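Local atomic coordinates of suppressor of fused homolog (Drosophila melanogaster, PDB entry 6LPH), a protein that probably binds and sequesters DNA-binding transcription factors, acting in nucleus and cytoplasm, and is represented here by its N-terminal part. Residues D23-V28 with P179-I184; F77-L82 with F102-R107; V95-M100 with T188-F193; D154-R159 with L173-D178. One frame throughout, in Å; residues are numbered along the deposited sequence.

How the contacts relate
Contact 2 is the buried one: every residue that touches there is shielded, and a carboxylate is met by a run of loop N-H groups. Contacts 1 and 4 are partly buried and share strand 172-186. Contact 1 sets a helix against it through one imidazole bond and methyl packing, whereas contact 4 adds an outer strand by backbone bonds. Contact 3, about 17 Å from the centre of the chain to its own centre, has the most exposed residues and rests on main-chain pairing. It shares strand 97-109 with contact 2, where D81 bonds to S98 and T188. R107 of contact 2 joins Q180 of contact 1 to D178 of contact 4.

Contact 1 of 4, residues D23-V28 with P179-I184; sequences DHLGQV and PQLGCI
Q180 passes obliquely beside V28 at the end of helix 16-28, the NE2 and CD of its amide against one methyl: V28 CG1 is 3.4 Å from Q180 NE2, a van der Waals contact. The polar business of this glutamine lies elsewhere, since its OE1 accepts from R107 NH2. L181 follows and works with both its side chain and its backbone. Its CG stands anti to the carbonyl carbon (chi1 -56°), and the methyl CD2 beyond it meets two residues of the helix, with L181 CD2 3.8 Å from L25 CD2 and 3.9 Å from V28 CG2. Its carbonyl O takes the hydrogen bond of H24 NE2 at 2.8 Å, with an N-H...O angle of 153°; the donor comes in the carbonyl plane, on a lone pair, and the oxygen lies 18° out of the imidazole plane. This is a helix laid on one side of the mixed sheet of the SUFU domain: L25 also rests on I75 and F77 of strand 71-77, and the bend at 179-182 interrupts strand 172-186. An alanine at H24 would probably leave L181 O without this donor and I184 without the ring it packs on. G182, with positive phi, turns the chain back into the strand, and I184 comes up against the histidine. Its CG2 sits over the centre of the H24 ring in a CH-pi contact, 3.5 Å from the centroid, while I184 CD1 reaches H24 CB at 4.1 Å.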
loop_
_atom_site.group_PDB
_atom_site.type_symbol
_atom_site.label_atom_id
_atom_site.label_comp_id
_atom_site.label_asym_id
_atom_site.label_seq_id
_atom_site.Cartn_x
_atom_site.Cartn_y
_atom_site.Cartn_z
ATOM N N ASP A 23 15.265 -4.197 7.930
ATOM C CA ASP A 23 16.000 -5.440 7.746
ATOM C C ASP A 23 15.246 -6.478 6.910
ATOM O O ASP A 23 15.812 -7.062 5.979
ATOM C CB ASP A 23 16.431 -6.018 9.098
ATOM C CG ASP A 23 17.525 -5.189 9.754
ATOM O OD1 ASP A 23 17.817 -5.389 10.951
ATOM O OD2 ASP A 23 18.101 -4.316 9.059
ATOM N N HIS A 24 13.971 -6.689 7.222
ATOM C CA HIS A 24 13.100 -7.547 6.409
ATOM C C HIS A 24 13.055 -7.119 4.959
ATOM O O HIS A 24 13.186 -7.958 4.051
ATOM C CB HIS A 24 11.690 -7.547 6.989
ATOM C CG HIS A 24 10.784 -8.576 6.383
ATOM N ND1 HIS A 24 11.145 -9.868 6.240
ATOM C CD2 HIS A 24 9.477 -8.477 5.899
ATOM C CE1 HIS A 24 10.126 -10.560 5.675
ATOM N NE2 HIS A 24 9.107 -9.710 5.477
ATOM N N LEU A 25 12.845 -5.822 4.721
ATOM C CA LEU A 25 12.837 -5.300 3.335
ATOM C C LEU A 25 14.192 -5.479 2.639
ATOM O O LEU A 25 14.253 -5.692 1.415
ATOM C CB LEU A 25 12.404 -3.842 3.279
ATOM C CG LEU A 25 10.932 -3.586 3.654
ATOM C CD1 LEU A 25 10.608 -2.091 3.772
ATOM C CD2 LEU A 25 10.021 -4.265 2.634
ATOM N N GLY A 26 15.275 -5.392 3.410
ATOM C CA GLY A 26 16.628 -5.616 2.853
ATOM C C GLY A 26 16.858 -7.038 2.331
ATOM O O GLY A 26 17.628 -7.268 1.370
ATOM N N GLN A 27 16.177 -7.994 2.948
ATOM C CA GLN A 27 16.282 -9.402 2.563
ATOM C C GLN A 27 15.454 -9.667 1.322
ATOM O O GLN A 27 15.795 -10.513 0.488
ATOM C CB GLN A 27 15.725 -10.286 3.673
ATOM C CG GLN A 27 16.506 -10.220 4.971
ATOM C CD GLN A 27 17.712 -11.131 4.995
ATOM O OE1 GLN A 27 17.862 -11.926 5.919
ATOM N NE2 GLN A 27 18.575 -11.026 4.001
ATOM N N VAL A 28 14.341 -8.955 1.222
ATOM C CA VAL A 28 13.418 -9.146 0.129
ATOM C C VAL A 28 13.927 -8.363 -1.100
ATOM O O VAL A 28 13.774 -8.794 -2.239
ATOM C CB VAL A 28 11.985 -8.718 0.557
ATOM C CG1 VAL A 28 11.022 -8.636 -0.641
ATOM C CG2 VAL A 28 11.429 -9.702 1.565
ATOM N N PRO A 179 2.174 -11.030 -0.399
ATOM C CA PRO A 179 2.742 -12.331 -0.770
ATOM C C PRO A 179 4.260 -12.437 -0.521
ATOM O O PRO A 179 4.763 -13.523 -0.241
ATOM C CB PRO A 179 2.430 -12.435 -2.281
ATOM C CG PRO A 179 2.312 -11.018 -2.742
ATOM C CD PRO A 179 1.738 -10.249 -1.579
ATOM N N GLN A 180 4.975 -11.321 -0.639
ATOM C CA GLN A 180 6.430 -11.272 -0.413
ATOM C C GLN A 180 6.748 -11.082 1.054
ATOM O O GLN A 180 7.659 -11.723 1.604
ATOM C CB GLN A 180 6.996 -10.030 -1.093
ATOM C CG GLN A 180 7.871 -10.319 -2.237
ATOM C CD GLN A 180 8.278 -9.065 -2.947
ATOM O OE1 GLN A 180 7.578 -8.036 -2.894
ATOM N NE2 GLN A 180 9.420 -9.130 -3.623
ATOM N N LEU A 181 6.033 -10.154 1.679
ATOM C CA LEU A 181 6.445 -9.702 3.017
ATOM C C LEU A 181 5.873 -10.556 4.129
ATOM O O LEU A 181 6.506 -10.704 5.166
ATOM C CB LEU A 181 6.117 -8.232 3.250
ATOM C CG LEU A 181 6.716 -7.271 2.215
ATOM C CD1 LEU A 181 6.425 -5.836 2.606
ATOM C CD2 LEU A 181 8.207 -7.516 2.057
ATOM N N GLY A 182 4.673 -11.093 3.904
ATOM C CA GLY A 182 4.019 -11.953 4.888
ATOM C C GLY A 182 3.840 -11.282 6.248
ATOM O O GLY A 182 3.388 -10.147 6.349
ATOM N N CYS A 183 4.207 -11.988 7.311
ATOM C CA CYS A 183 4.012 -11.464 8.654
ATOM C C CYS A 183 5.316 -11.741 9.393
ATOM O O CYS A 183 5.911 -12.785 9.189
ATOM C CB CYS A 183 2.826 -12.174 9.332
ATOM S SG CYS A 183 1.258 -12.122 8.391
ATOM N N ILE A 184 5.777 -10.800 10.210
ATOM C CA ILE A 184 7.051 -10.974 10.908
ATOM C C ILE A 184 6.929 -10.647 12.396
ATOM O O ILE A 184 5.993 -9.936 12.826
ATOM C CB ILE A 184 8.173 -10.092 10.323
ATOM C CG1 ILE A 184 7.898 -8.592 10.605
ATOM C CG2 ILE A 184 8.352 -10.330 8.811
ATOM C CD1 ILE A 184 9.003 -7.666 10.111
#

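Contact 2 of 4, residues F77-L82 with F102-R107; sequences FGLSDL and FELTFR
The E103 carboxylate meets the N-H groups of G78, L79 and S80, three consecutive residues of the loop. OE2 takes the larger share: G78 N gives it a nearly straight bond of 2.8 Å (178°) on the syn side, and S80 OG donates at a short 2.5 Å to the anti side. The third donor to E103 OE2, S80 N at 2.9 Å, stands well above the carboxylate plane. E103 OE1 accepts from L79 N at 3.0 Å, again on the syn side, and also bonds S76 OG. G78 N, S80 OG and L79 N are each tilted some 20 to 30° from that plane. So many donors would be expected to stabilise the ionised form. An alanine at E103 would probably leave these N-H groups without their acceptor and the loop freer to shift. A bend at chi2 (-73°) folds the glutamate chain, and backbone bonds of E103 to D192 and C194 hold its strand. Beside the carboxylate, L79 turns its CD1 methyl to two apolar neighbours, 3.6 Å from F102 CE1 and a tight 3.5 Å from L104 CG. Further out, helix 131-146 covers this apolar patch, F144 touching L79, C143 touching F102 and I139 touching L104. Helix 16-28 packs on F77 and S80, and strand 97-109 runs in the sheet between strands 71-77 and 189-199.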
loop_
_atom_site.group_PDB
_atom_site.type_symbol
_atom_site.label_atom_id
_atom_site.label_comp_id
_atom_site.label_asym_id
_atom_site.label_seq_id
_atom_site.Cartn_x
_atom_site.Cartn_y
_atom_site.Cartn_z
ATOM N N PHE A 77 5.342 2.889 7.223
ATOM C CA PHE A 77 5.963 2.758 8.549
ATOM C C PHE A 77 5.244 3.725 9.455
ATOM O O PHE A 77 5.317 4.958 9.236
ATOM C CB PHE A 77 7.432 3.182 8.526
ATOM C CG PHE A 77 8.305 2.367 7.609
ATOM C CD1 PHE A 77 8.314 2.606 6.228
ATOM C CD2 PHE A 77 9.184 1.416 8.130
ATOM C CE1 PHE A 77 9.142 1.878 5.379
ATOM C CE2 PHE A 77 10.025 0.702 7.278
ATOM C CZ PHE A 77 10.002 0.928 5.899
ATOM N N GLY A 78 4.578 3.185 10.476
ATOM C CA GLY A 78 3.917 4.002 11.480
ATOM C C GLY A 78 2.701 3.385 12.137
ATOM O O GLY A 78 2.365 3.788 13.241
ATOM N N LEU A 79 2.019 2.447 11.460
ATOM C CA LEU A 79 0.861 1.737 12.055
ATOM C C LEU A 79 1.325 0.705 13.080
ATOM O O LEU A 79 0.605 0.407 14.041
ATOM C CB LEU A 79 -0.035 1.082 10.966
ATOM C CG LEU A 79 -0.740 2.141 10.083
ATOM C CD1 LEU A 79 -1.270 1.514 8.820
ATOM C CD2 LEU A 79 -1.919 2.648 10.870
ATOM N N SER A 80 2.523 0.177 12.871
ATOM C CA SER A 80 3.169 -0.679 13.882
ATOM C C SER A 80 4.012 0.193 14.831
ATOM O O SER A 80 4.146 1.413 14.620
ATOM C CB SER A 80 4.022 -1.746 13.202
ATOM O OG SER A 80 5.150 -1.154 12.581
ATOM N N ASP A 81 4.553 -0.415 15.887
ATOM C CA ASP A 81 5.303 0.346 16.876
ATOM C C ASP A 81 6.768 0.442 16.442
ATOM O O ASP A 81 7.573 -0.443 16.760
ATOM C CB ASP A 81 5.175 -0.302 18.265
ATOM C CG ASP A 81 5.919 0.465 19.346
ATOM O OD1 ASP A 81 5.960 -0.017 20.497
ATOM O OD2 ASP A 81 6.486 1.539 19.052
ATOM N N LEU A 82 7.098 1.510 15.711
ATOM C CA LEU A 82 8.465 1.740 15.225
ATOM C C LEU A 82 9.486 1.970 16.352
ATOM O O LEU A 82 10.666 1.669 16.200
ATOM C CB LEU A 82 8.477 2.978 14.319
ATOM C CG LEU A 82 7.558 2.926 13.071
ATOM C CD1 LEU A 82 7.670 4.222 12.224
ATOM C CD2 LEU A 82 7.859 1.677 12.233
ATOM N N PHE A 102 0.117 -4.171 12.267
ATOM C CA PHE A 102 0.304 -4.303 10.835
ATOM C C PHE A 102 0.901 -3.034 10.212
ATOM O O PHE A 102 0.939 -1.982 10.876
ATOM C CB PHE A 102 -1.039 -4.662 10.159
ATOM C CG PHE A 102 -2.033 -3.530 10.150
ATOM C CD1 PHE A 102 -2.134 -2.683 9.057
ATOM C CD2 PHE A 102 -2.851 -3.308 11.252
ATOM C CE1 PHE A 102 -3.053 -1.646 9.046
ATOM C CE2 PHE A 102 -3.753 -2.263 11.250
ATOM C CZ PHE A 102 -3.852 -1.433 10.154
ATOM N N GLU A 103 1.415 -3.162 8.980
ATOM C CA GLU A 103 1.677 -2.010 8.120
ATOM C C GLU A 103 0.952 -2.241 6.815
ATOM O O GLU A 103 0.583 -3.376 6.489
ATOM C CB GLU A 103 3.187 -1.755 7.860
ATOM C CG GLU A 103 3.991 -1.374 9.134
ATOM C CD GLU A 103 3.733 0.032 9.666
ATOM O OE1 GLU A 103 2.945 0.839 9.062
ATOM O OE2 GLU A 103 4.374 0.358 10.695
ATOM N N LEU A 104 0.743 -1.141 6.079
ATOM C CA LEU A 104 0.087 -1.198 4.797
ATOM C C LEU A 104 1.090 -1.393 3.656
ATOM O O LEU A 104 2.178 -0.776 3.662
ATOM C CB LEU A 104 -0.636 0.122 4.537
ATOM C CG LEU A 104 -1.773 0.425 5.541
ATOM C CD1 LEU A 104 -2.293 1.843 5.352
ATOM C CD2 LEU A 104 -2.911 -0.591 5.395
ATOM N N THR A 105 0.730 -2.243 2.691
ATOM C CA THR A 105 1.452 -2.286 1.422
ATOM C C THR A 105 0.506 -2.065 0.222
ATOM O O THR A 105 -0.727 -2.164 0.355
ATOM C CB THR A 105 2.302 -3.557 1.229
ATOM O OG1 THR A 105 1.465 -4.642 0.837
ATOM C CG2 THR A 105 3.064 -3.959 2.548
ATOM N N PHE A 106 1.080 -1.759 -0.936
ATOM C CA PHE A 106 0.248 -1.547 -2.123
ATOM C C PHE A 106 1.111 -1.879 -3.341
ATOM O O PHE A 106 2.315 -1.595 -3.346
ATOM C CB PHE A 106 -0.242 -0.106 -2.126
ATOM C CG PHE A 106 -1.114 0.279 -3.322
ATOM C CD1 PHE A 106 -2.319 -0.398 -3.595
ATOM C CD2 PHE A 106 -0.764 1.360 -4.120
ATOM C CE1 PHE A 106 -3.149 -0.026 -4.647
ATOM C CE2 PHE A 106 -1.611 1.770 -5.189
ATOM C CZ PHE A 106 -2.789 1.060 -5.458
ATOM N N ARG A 107 0.522 -2.572 -4.312
ATOM C CA ARG A 107 1.242 -2.907 -5.556
ATOM C C ARG A 107 0.552 -2.238 -6.723
ATOM O O ARG A 107 -0.640 -2.480 -7.008
ATOM C CB ARG A 107 1.341 -4.401 -5.768
ATOM C CG ARG A 107 2.180 -5.080 -4.648
ATOM C CD ARG A 107 2.302 -6.568 -4.866
ATOM N NE ARG A 107 2.971 -7.209 -3.724
ATOM C CZ ARG A 107 4.298 -7.293 -3.579
ATOM N NH1 ARG A 107 5.122 -6.807 -4.541
ATOM N NH2 ARG A 107 4.821 -7.907 -2.508
#

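Contact 3 of 4, residues V95-M100 with T188-F193; sequences VTRSGM and TGTVDF
Two main-chain hydrogen bonds join T96 and S98 to T190: T190 N donates to T96 O at 3.0 Å, and S98 N to T190 O at 2.9 Å. Both bonds straddle R97, which pairs with T190 in a parallel bridge between strands 97-109 and 189-199. A weaker CA-H...O contact from S98 CA to T188 O (3.3 Å) extends the line. The backbones come so near that a CB on G189 would run into R97 C and S98 N. Among the hydroxyls, S98 OG, anti to its backbone N (chi1 176°), lies 2.9 Å from T188 OG1. Each also has a partner on D81: S98 OG accepts from D81 N, and T188 OG1 bonds D81 O. Apolar contact is slight, with S98 CB 3.7 Å from V191 CG2 and T96 CG2 3.9 Å from T190 CG2. R97 turns away from the other strand and bonds G99 O through NH2, bracing the corner the chain takes at 98-100. The two strand-to-strand hydrogen bonds are made by the backbone, and G189 lets the chains come this close, while the two hydroxyls tie the pairing to the D81 loop.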
loop_
_atom_site.group_PDB
_atom_site.type_symbol
_atom_site.label_atom_id
_atom_site.label_comp_id
_atom_site.label_asym_id
_atom_site.label_seq_id
_atom_site.Cartn_x
_atom_site.Cartn_y
_atom_site.Cartn_z
ATOM N N VAL A 95 -0.165 -7.875 25.390
ATOM C CA VAL A 95 -0.430 -7.703 23.956
ATOM C C VAL A 95 0.820 -8.066 23.134
ATOM O O VAL A 95 1.934 -7.584 23.400
ATOM C CB VAL A 95 -1.007 -6.301 23.584
ATOM C CG1 VAL A 95 0.012 -5.185 23.791
ATOM C CG2 VAL A 95 -1.482 -6.272 22.139
ATOM N N THR A 96 0.608 -8.934 22.144
ATOM C CA THR A 96 1.670 -9.474 21.293
ATOM C C THR A 96 1.927 -8.627 20.014
ATOM O O THR A 96 3.007 -8.685 19.432
ATOM C CB THR A 96 1.342 -10.942 20.944
ATOM O OG1 THR A 96 1.392 -11.738 22.141
ATOM C CG2 THR A 96 2.336 -11.479 20.003
ATOM N N ARG A 97 0.939 -7.847 19.603
ATOM C CA ARG A 97 1.050 -6.987 18.404
ATOM C C ARG A 97 2.018 -5.800 18.561
ATOM O O ARG A 97 2.181 -5.255 19.657
ATOM C CB ARG A 97 -0.318 -6.409 18.066
ATOM C CG ARG A 97 -1.402 -7.424 17.773
ATOM C CD ARG A 97 -2.635 -6.735 17.223
ATOM N NE ARG A 97 -2.666 -5.342 17.639
ATOM C CZ ARG A 97 -3.325 -4.881 18.695
ATOM N NH1 ARG A 97 -4.044 -5.707 19.466
ATOM N NH2 ARG A 97 -3.259 -3.579 18.977
ATOM N N SER A 98 2.611 -5.353 17.454
ATOM C CA SER A 98 3.421 -4.139 17.480
ATOM C C SER A 98 2.490 -2.996 17.063
ATOM O O SER A 98 2.069 -2.961 15.916
ATOM C CB SER A 98 4.588 -4.260 16.482
ATOM O OG SER A 98 5.331 -3.057 16.414
ATOM N N GLY A 99 2.143 -2.094 17.983
ATOM C CA GLY A 99 1.216 -0.992 17.668
ATOM C C GLY A 99 -0.105 -1.585 17.234
ATOM O O GLY A 99 -0.626 -2.475 17.914
ATOM N N MET A 100 -0.628 -1.123 16.096
ATOM C CA MET A 100 -1.838 -1.743 15.540
ATOM C C MET A 100 -1.607 -3.162 15.000
ATOM O O MET A 100 -2.562 -3.878 14.738
ATOM C CB MET A 100 -2.514 -0.839 14.487
ATOM C CG MET A 100 -2.960 0.490 15.085
ATOM S SD MET A 100 -4.247 1.291 14.106
ATOM C CE MET A 100 -5.716 0.459 14.738
ATOM N N THR A 188 9.502 -5.060 18.838
ATOM C CA THR A 188 8.318 -4.419 19.445
ATOM C C THR A 188 7.003 -5.199 19.240
ATOM O O THR A 188 5.937 -4.712 19.588
ATOM C CB THR A 188 8.129 -2.941 19.023
ATOM O OG1 THR A 188 7.994 -2.865 17.599
ATOM C CG2 THR A 188 9.316 -2.062 19.489
ATOM N N GLY A 189 7.060 -6.408 18.697
ATOM C CA GLY A 189 5.826 -7.155 18.510
ATOM C C GLY A 189 5.643 -7.651 17.101
ATOM O O GLY A 189 6.527 -7.487 16.268
ATOM N N THR A 190 4.494 -8.258 16.832
ATOM C CA THR A 190 4.266 -8.838 15.507
ATOM C C THR A 190 3.790 -7.714 14.570
ATOM O O THR A 190 3.137 -6.760 14.997
ATOM C CB THR A 190 3.207 -9.957 15.524
ATOM O OG1 THR A 190 1.988 -9.438 16.069
ATOM C CG2 THR A 190 3.676 -11.194 16.397
ATOM N N VAL A 191 4.127 -7.865 13.298
ATOM C CA VAL A 191 3.713 -6.930 12.221
ATOM C C VAL A 191 3.259 -7.794 11.052
ATOM O O VAL A 191 4.074 -8.512 10.471
ATOM C CB VAL A 191 4.880 -6.044 11.786
ATOM C CG1 VAL A 191 4.501 -5.137 10.567
ATOM C CG2 VAL A 191 5.340 -5.170 12.952
ATOM N N ASP A 192 1.959 -7.742 10.729
ATOM C CA ASP A 192 1.423 -8.351 9.494
ATOM C C ASP A 192 1.587 -7.310 8.386
ATOM O O ASP A 192 1.332 -6.143 8.626
ATOM C CB ASP A 192 -0.101 -8.554 9.628
ATOM C CG ASP A 192 -0.479 -9.752 10.474
ATOM O OD1 ASP A 192 0.428 -10.472 10.931
ATOM O OD2 ASP A 192 -1.701 -9.993 10.673
ATOM N N PHE A 193 1.944 -7.707 7.170
ATOM C CA PHE A 193 1.916 -6.748 6.047
ATOM C C PHE A 193 0.595 -6.883 5.302
ATOM O O PHE A 193 0.344 -7.894 4.631
ATOM C CB PHE A 193 3.162 -6.899 5.163
ATOM C CG PHE A 193 4.429 -6.471 5.875
ATOM C CD1 PHE A 193 5.182 -7.389 6.647
ATOM C CD2 PHE A 193 4.824 -5.151 5.852
ATOM C CE1 PHE A 193 6.322 -6.977 7.348
ATOM C CE2 PHE A 193 5.951 -4.731 6.560
ATOM C CZ PHE A 193 6.706 -5.634 7.303
#

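Contact 4 of 4, residues D154-R159 with L173-D178; sequences DNIPWR and LLVAQD
The indole of W158 meets L173 obliquely, the methyl CD1 of the leucine lying 4.3 Å from W158 CG. L135, A138 and I139 of helix 131-146 also touch this indole, and K160 makes a cation-pi contact with it. The N155 amide leads away from the neighbouring strand; it is N155 CB that L174 CD2 approaches, at 3.4 Å. On the opposite side of the sheet from that pair, I156 and L173 cross obliquely, their CB atoms 4.0 Å apart, and I156 CD1 comes 4.3 Å from V175 CG2. Between these two layers runs the antiparallel ladder. I156 N donates to L173 O at 2.8 Å, and L173 N to I156 O at 3.1 Å, a hydrogen-bonded pair; N155 and L174 form the non-hydrogen-bonded one. V175 N adds a bond to D154 O at 2.9 Å. Strand 155-156 is thereby set at the outer edge of the sheet, and the inverse gamma turn centred on P157 brings W158 round beside L173. The backbone bonds fix the register here, while L173 and W158 pack on helix 131-146 and I156 lies on L150.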
loop_
_atom_site.group_PDB
_atom_site.type_symbol
_atom_site.label_atom_id
_atom_site.label_comp_id
_atom_site.label_asym_id
_atom_site.label_seq_id
_atom_site.Cartn_x
_atom_site.Cartn_y
_atom_site.Cartn_z
ATOM N N ASP A 154 -10.582 -8.451 4.693
ATOM C CA ASP A 154 -11.410 -7.276 4.997
ATOM C C ASP A 154 -11.638 -6.472 3.726
ATOM O O ASP A 154 -10.880 -6.602 2.725
ATOM C CB ASP A 154 -10.765 -6.341 6.051
ATOM C CG ASP A 154 -10.888 -6.865 7.477
ATOM O OD1 ASP A 154 -10.288 -6.256 8.404
ATOM O OD2 ASP A 154 -11.565 -7.889 7.686
ATOM N N ASN A 155 -12.671 -5.646 3.762
ATOM C CA ASN A 155 -12.888 -4.689 2.673
ATOM C C ASN A 155 -12.927 -3.291 3.271
ATOM O O ASN A 155 -13.269 -3.125 4.436
ATOM C CB ASN A 155 -14.191 -5.011 1.901
ATOM C CG ASN A 155 -15.452 -4.877 2.758
ATOM O OD1 ASN A 155 -15.951 -5.856 3.352
ATOM N ND2 ASN A 155 -15.977 -3.673 2.825
ATOM N N ILE A 156 -12.607 -2.287 2.468
ATOM C CA ILE A 156 -12.737 -0.921 2.910
ATOM C C ILE A 156 -13.600 -0.200 1.866
ATOM O O ILE A 156 -13.147 -0.005 0.724
ATOM C CB ILE A 156 -11.378 -0.202 3.065
ATOM C CG1 ILE A 156 -10.429 -1.013 3.970
ATOM C CG2 ILE A 156 -11.624 1.228 3.567
ATOM C CD1 ILE A 156 -8.984 -0.524 4.029
ATOM N N PRO A 157 -14.833 0.185 2.247
ATOM C CA PRO A 157 -15.714 0.859 1.283
ATOM C C PRO A 157 -15.323 2.327 1.178
ATOM O O PRO A 157 -16.022 3.211 1.698
ATOM C CB PRO A 157 -17.112 0.689 1.880
ATOM C CG PRO A 157 -16.906 0.495 3.345
ATOM C CD PRO A 157 -15.505 -0.065 3.543
ATOM N N TRP A 158 -14.190 2.541 0.502
ATOM C CA TRP A 158 -13.553 3.849 0.304
ATOM C C TRP A 158 -14.406 4.809 -0.473
ATOM O O TRP A 158 -14.431 6.021 -0.194
ATOM C CB TRP A 158 -12.241 3.630 -0.436
ATOM C CG TRP A 158 -11.218 4.709 -0.199
ATOM C CD1 TRP A 158 -10.602 5.512 -1.152
ATOM C CD2 TRP A 158 -10.630 5.115 1.077
ATOM N NE1 TRP A 158 -9.690 6.352 -0.573
ATOM C CE2 TRP A 158 -9.665 6.187 0.760
ATOM C CE3 TRP A 158 -10.791 4.717 2.409
ATOM C CZ2 TRP A 158 -8.914 6.828 1.750
ATOM C CZ3 TRP A 158 -10.024 5.371 3.398
ATOM C CH2 TRP A 158 -9.110 6.391 3.076
ATOM N N ARG A 159 -15.114 4.270 -1.458
ATOM C CA ARG A 159 -16.052 5.044 -2.300
ATOM C C ARG A 159 -15.451 6.241 -3.027
ATOM O O ARG A 159 -16.100 7.272 -3.140
ATOM C CB ARG A 159 -17.301 5.517 -1.501
ATOM C CG ARG A 159 -18.076 4.395 -0.825
ATOM C CD ARG A 159 -18.592 3.389 -1.836
ATOM N NE ARG A 159 -19.490 2.447 -1.202
ATOM C CZ ARG A 159 -20.028 1.385 -1.795
ATOM N NH1 ARG A 159 -19.726 1.077 -3.061
ATOM N NH2 ARG A 159 -20.829 0.595 -1.090
ATOM N N LEU A 173 -11.436 -0.966 -1.705
ATOM C CA LEU A 173 -10.239 -1.714 -1.381
ATOM C C LEU A 173 -10.590 -3.022 -0.762
ATOM O O LEU A 173 -11.558 -3.099 -0.014
ATOM C CB LEU A 173 -9.389 -0.955 -0.336
ATOM C CG LEU A 173 -9.020 0.448 -0.833
ATOM C CD1 LEU A 173 -8.605 1.333 0.321
ATOM C CD2 LEU A 173 -7.945 0.319 -1.913
ATOM N N LEU A 174 -9.807 -4.056 -1.065
ATOM C CA LEU A 174 -9.815 -5.292 -0.236
ATOM C C LEU A 174 -8.463 -5.396 0.381
ATOM O O LEU A 174 -7.535 -4.757 -0.104
ATOM C CB LEU A 174 -10.108 -6.584 -1.038
ATOM C CG LEU A 174 -11.419 -6.595 -1.828
ATOM C CD1 LEU A 174 -11.671 -7.947 -2.532
ATOM C CD2 LEU A 174 -12.556 -6.236 -0.875
ATOM N N VAL A 175 -8.356 -6.217 1.441
ATOM C CA VAL A 175 -7.108 -6.407 2.182
ATOM C C VAL A 175 -6.621 -7.854 2.060
ATOM O O VAL A 175 -7.343 -8.798 2.371
ATOM C CB VAL A 175 -7.249 -6.031 3.677
ATOM C CG1 VAL A 175 -5.912 -6.202 4.420
ATOM C CG2 VAL A 175 -7.755 -4.598 3.811
ATOM N N ALA A 176 -5.398 -8.007 1.553
ATOM C CA ALA A 176 -4.781 -9.320 1.379
ATOM C C ALA A 176 -3.479 -9.365 2.153
ATOM O O ALA A 176 -2.958 -8.314 2.563
ATOM C CB ALA A 176 -4.528 -9.599 -0.112
ATOM N N GLN A 177 -2.965 -10.576 2.386
ATOM C CA GLN A 177 -1.647 -10.698 2.973
ATOM C C GLN A 177 -0.649 -10.394 1.856
ATOM O O GLN A 177 -0.783 -10.921 0.763
ATOM C CB GLN A 177 -1.396 -12.098 3.517
ATOM C CG GLN A 177 -0.028 -12.153 4.191
ATOM C CD GLN A 177 0.271 -13.509 4.753
ATOM O OE1 GLN A 177 -0.335 -14.509 4.373
ATOM N NE2 GLN A 177 1.205 -13.555 5.662
ATOM N N ASP A 178 0.317 -9.525 2.123
ATOM C CA ASP A 178 1.405 -9.275 1.172
ATOM C C ASP A 178 2.172 -10.584 0.872
ATOM O O ASP A 178 2.749 -11.173 1.772
ATOM C CB ASP A 178 2.350 -8.159 1.695
ATOM C CG ASP A 178 3.363 -7.725 0.649
ATOM O OD1 ASP A 178 3.309 -6.540 0.262
ATOM O OD2 ASP A 178 4.192 -8.564 0.196
#